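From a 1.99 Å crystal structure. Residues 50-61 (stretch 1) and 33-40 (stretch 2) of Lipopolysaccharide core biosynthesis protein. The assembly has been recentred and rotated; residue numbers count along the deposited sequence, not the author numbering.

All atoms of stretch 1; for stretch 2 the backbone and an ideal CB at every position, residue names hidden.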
# COMPACT_ATOMS: atom_id res chain seq x y z
N ILE A 50 -13.03 -7.31 -6.83
CA ILE A 50 -13.57 -6.09 -7.44
C ILE A 50 -12.52 -5.32 -8.28
O ILE A 50 -12.86 -4.58 -9.22
CB ILE A 50 -14.18 -5.22 -6.27
CG1 ILE A 50 -15.20 -4.24 -6.79
CG2 ILE A 50 -13.13 -4.56 -5.44
CD1 ILE A 50 -15.88 -3.49 -5.69
N PHE A 51 -11.24 -5.49 -7.93
CA PHE A 51 -10.14 -4.92 -8.72
C PHE A 51 -9.56 -5.99 -9.66
O PHE A 51 -9.37 -7.14 -9.25
CB PHE A 51 -9.05 -4.39 -7.79
CG PHE A 51 -9.36 -3.06 -7.18
CD1 PHE A 51 -9.25 -1.90 -7.95
CD2 PHE A 51 -9.64 -2.93 -5.83
CE1 PHE A 51 -9.48 -0.66 -7.43
CE2 PHE A 51 -9.89 -1.69 -5.26
CZ PHE A 51 -9.83 -0.52 -6.07
N ASP A 52 -9.23 -5.60 -10.89
CA ASP A 52 -8.70 -6.57 -11.88
C ASP A 52 -7.25 -6.93 -11.53
O ASP A 52 -6.60 -6.24 -10.74
CB ASP A 52 -8.72 -5.95 -13.27
CG ASP A 52 -7.76 -4.76 -13.32
OD1 ASP A 52 -8.13 -3.62 -12.91
OD2 ASP A 52 -6.59 -4.99 -13.61
N GLU A 53 -6.75 -8.00 -12.14
CA GLU A 53 -5.48 -8.60 -11.73
C GLU A 53 -4.30 -7.69 -11.92
O GLU A 53 -3.43 -7.68 -11.10
CB GLU A 53 -5.23 -9.97 -12.38
CG GLU A 53 -4.96 -9.90 -13.87
CD GLU A 53 -5.21 -11.22 -14.61
OE1 GLU A 53 -5.80 -12.17 -14.03
OE2 GLU A 53 -4.75 -11.29 -15.76
N ASN A 54 -4.27 -6.89 -12.98
CA ASN A 54 -3.16 -5.98 -13.21
C ASN A 54 -3.16 -4.87 -12.18
O ASN A 54 -2.09 -4.48 -11.67
CB ASN A 54 -3.19 -5.40 -14.63
CG ASN A 54 -3.08 -6.48 -15.67
OD1 ASN A 54 -2.46 -7.52 -15.44
ND2 ASN A 54 -3.72 -6.28 -16.79
N SER A 55 -4.34 -4.38 -11.84
CA SER A 55 -4.45 -3.38 -10.78
C SER A 55 -3.96 -3.94 -9.45
O SER A 55 -3.17 -3.28 -8.76
CB SER A 55 -5.86 -2.83 -10.65
OG SER A 55 -6.21 -2.12 -11.82
N ARG A 56 -4.40 -5.15 -9.12
CA ARG A 56 -4.03 -5.68 -7.81
C ARG A 56 -2.51 -5.86 -7.72
O ARG A 56 -1.91 -5.60 -6.68
CB ARG A 56 -4.75 -7.00 -7.49
CG ARG A 56 -6.26 -6.81 -7.28
CD ARG A 56 -7.06 -8.10 -6.89
NE ARG A 56 -7.33 -8.99 -8.01
CZ ARG A 56 -6.61 -10.06 -8.33
NH1 ARG A 56 -5.57 -10.42 -7.59
NH2 ARG A 56 -6.95 -10.81 -9.38
N LEU A 57 -1.92 -6.39 -8.80
CA LEU A 57 -0.47 -6.62 -8.87
C LEU A 57 0.29 -5.30 -8.71
O LEU A 57 1.22 -5.22 -7.94
CB LEU A 57 -0.08 -7.29 -10.21
CG LEU A 57 1.43 -7.40 -10.62
CD1 LEU A 57 2.17 -8.26 -9.69
CD2 LEU A 57 1.59 -8.03 -12.00
N ALA A 58 -0.10 -4.28 -9.49
CA ALA A 58 0.54 -2.95 -9.46
C ALA A 58 0.49 -2.31 -8.07
O ALA A 58 1.48 -1.72 -7.61
CB ALA A 58 -0.11 -2.03 -10.49
N LEU A 59 -0.65 -2.41 -7.39
CA LEU A 59 -0.74 -1.84 -6.06
C LEU A 59 0.19 -2.57 -5.11
O LEU A 59 0.96 -1.91 -4.41
CB LEU A 59 -2.17 -1.84 -5.52
CG LEU A 59 -2.49 -0.93 -4.37
CD1 LEU A 59 -2.05 0.57 -4.55
CD2 LEU A 59 -4.01 -1.04 -4.03
N ILE A 60 0.15 -3.90 -5.09
CA ILE A 60 1.07 -4.68 -4.22
C ILE A 60 2.56 -4.28 -4.42
O ILE A 60 3.33 -4.20 -3.48
CB ILE A 60 0.89 -6.21 -4.47
CG1 ILE A 60 -0.18 -6.77 -3.54
CG2 ILE A 60 2.18 -7.01 -4.25
CD1 ILE A 60 0.20 -6.65 -2.07
N SER A 61 2.93 -3.97 -5.66
CA SER A 61 4.30 -3.60 -6.03
C SER A 61 4.72 -2.26 -5.40
O SER A 61 5.91 -1.90 -5.43
CB SER A 61 4.41 -3.43 -7.56
OG SER A 61 4.25 -4.74 -8.10
N UNK A 33 9.17 -11.91 -2.86
CA UNK A 33 8.43 -12.06 -4.11
C UNK A 33 7.02 -12.36 -3.72
O UNK A 33 6.72 -13.32 -2.95
CB UNK A 33 9.01 -13.15 -5.01
N UNK A 34 6.10 -11.54 -4.22
CA UNK A 34 4.68 -11.81 -3.98
C UNK A 34 4.00 -12.31 -5.21
O UNK A 34 4.14 -11.70 -6.35
CB UNK A 34 3.96 -10.56 -3.48
N UNK A 35 3.27 -13.42 -5.07
CA UNK A 35 2.55 -13.97 -6.22
C UNK A 35 1.06 -13.68 -6.07
O UNK A 35 0.41 -14.12 -5.12
CB UNK A 35 2.80 -15.47 -6.35
N UNK A 36 0.56 -12.89 -7.00
CA UNK A 36 -0.78 -12.31 -6.95
C UNK A 36 -1.73 -13.15 -7.83
O UNK A 36 -1.44 -13.37 -9.02
CB UNK A 36 -0.76 -10.85 -7.41
N UNK A 37 -2.84 -13.63 -7.27
CA UNK A 37 -3.75 -14.53 -8.01
C UNK A 37 -4.36 -13.83 -9.24
O UNK A 37 -4.76 -12.68 -9.16
CB UNK A 37 -4.87 -15.02 -7.09
N UNK A 38 -4.37 -14.53 -10.37
CA UNK A 38 -5.13 -14.14 -11.53
C UNK A 38 -6.61 -14.05 -11.19
O UNK A 38 -7.10 -14.72 -10.29
CB UNK A 38 -4.90 -15.13 -12.68
N UNK A 39 -7.31 -13.24 -11.95
CA UNK A 39 -8.76 -13.12 -11.79
C UNK A 39 -9.50 -14.45 -11.97
O UNK A 39 -10.41 -14.75 -11.20
CB UNK A 39 -9.30 -12.10 -12.79
N UNK A 40 -9.10 -15.29 -12.93
CA UNK A 40 -9.76 -16.61 -13.08
C UNK A 40 -9.58 -17.50 -11.85
O UNK A 40 -10.54 -18.11 -11.35
CB UNK A 40 -9.21 -17.34 -14.31

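The helix of stretch 1 runs nearly antiparallel to the strand at 33-36, at 162°, so the strand meets the later part of the helix and positions 38 and 39 meet its first turn.

Position 33 has nothing of stretch 1 within 5.5 Å of its ideal CB; the choice is open, and the residue is Val 33.

At position 34 the CB points toward the helix and lies 4.0 Å from Ile 60 CG2. An apolar side chain would suit, and beta-branched residues favour such extended angles. It is Val 34, whose CG1 packs 4.0 Å from Ile 60 CG2.

Position 35 turns its CB away and is unconstrained by stretch 1. It is Val 35.

Position 36 points toward the helix again, its CB 4.5 Å from Leu 57 CA and 4.8 Å from Arg 56 NH1. So close to the helix backbone, a compact apolar group such as valine, alanine or perhaps isoleucine would suit. The residue is Val 36: CG2 lies 4.1 Å from Leu 57 CD1 and 4.3 Å from Ile 60 CG2, while CG1 comes within 3.4 Å of Arg 56 NH1.

At position 37 the CB points sideways and the backbone does the work: Arg 56 NH1 and NH2 both donate to the carbonyl O at 2.9 Å, an interaction open to many residues. It is Ala 37, whose methyl adds little to this fork.

Position 38 directs its CB away overall, yet Glu 53 OE1 is 3.4 Å from it. The nearby carboxylate favours a basic residue, though a small polar one could also fit, particularly at an N-cap. The residue is Arg 38; although its CB is directed away, its NH1 lies 3.5 Å from Glu 53 OE2 in a salt bridge, long for such a pair.

Position 39 begins a helix, and its N donates to Glu 53 OE1 at 2.8 Å. Its CB points sideways, 4.3 Å from Arg 56 NH2, with the free Glu 53 N also within reach of a short side chain. These donors call for an acceptor, with aspartate especially apt and asparagine possible. In Asp 39, OD1 receives Arg 56 NH2 at 2.7 Å in a salt bridge, and OD2 accepts from Glu 53 N at 2.9 Å. These bonds accompany a close approach of like charges, Glu 53 OE1 and Asp 39 OD2 being 3.7 Å apart.

Position 40 has a sideways CB with no atom of stretch 1 within 5.5 Å, leaving the choice open. It is Ser 40, whose N donates to a water that donates in turn to Glu 53 OE1.

Stretch 2 33-40: VVVVARDS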
# COMPACT_ATOMS: atom_id res chain seq x y z
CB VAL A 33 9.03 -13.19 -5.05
CG1 VAL A 33 8.22 -13.33 -6.35
CG2 VAL A 33 10.55 -12.95 -5.39
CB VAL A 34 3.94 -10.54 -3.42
CG1 VAL A 34 2.44 -10.85 -3.21
CG2 VAL A 34 4.62 -10.02 -2.15
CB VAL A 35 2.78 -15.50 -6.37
CG1 VAL A 35 1.98 -16.11 -7.57
CG2 VAL A 35 4.29 -15.82 -6.43
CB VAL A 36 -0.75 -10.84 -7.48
CG1 VAL A 36 -2.18 -10.25 -7.57
CG2 VAL A 36 0.13 -9.99 -6.61
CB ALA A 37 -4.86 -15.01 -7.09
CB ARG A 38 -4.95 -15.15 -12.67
CG ARG A 38 -3.56 -15.03 -13.27
CD ARG A 38 -3.28 -15.88 -14.45
NE ARG A 38 -1.90 -15.61 -14.88
CZ ARG A 38 -1.53 -14.64 -15.72
NH1 ARG A 38 -2.42 -13.84 -16.28
NH2 ARG A 38 -0.23 -14.47 -16.01
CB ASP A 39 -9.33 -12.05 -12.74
CG ASP A 39 -8.91 -10.60 -12.38
OD1 ASP A 39 -8.92 -10.18 -11.15
OD2 ASP A 39 -8.64 -9.84 -13.35
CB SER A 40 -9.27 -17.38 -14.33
OG SER A 40 -7.84 -17.35 -14.50
O HOH W 1 -7.59 -14.13 -15.01
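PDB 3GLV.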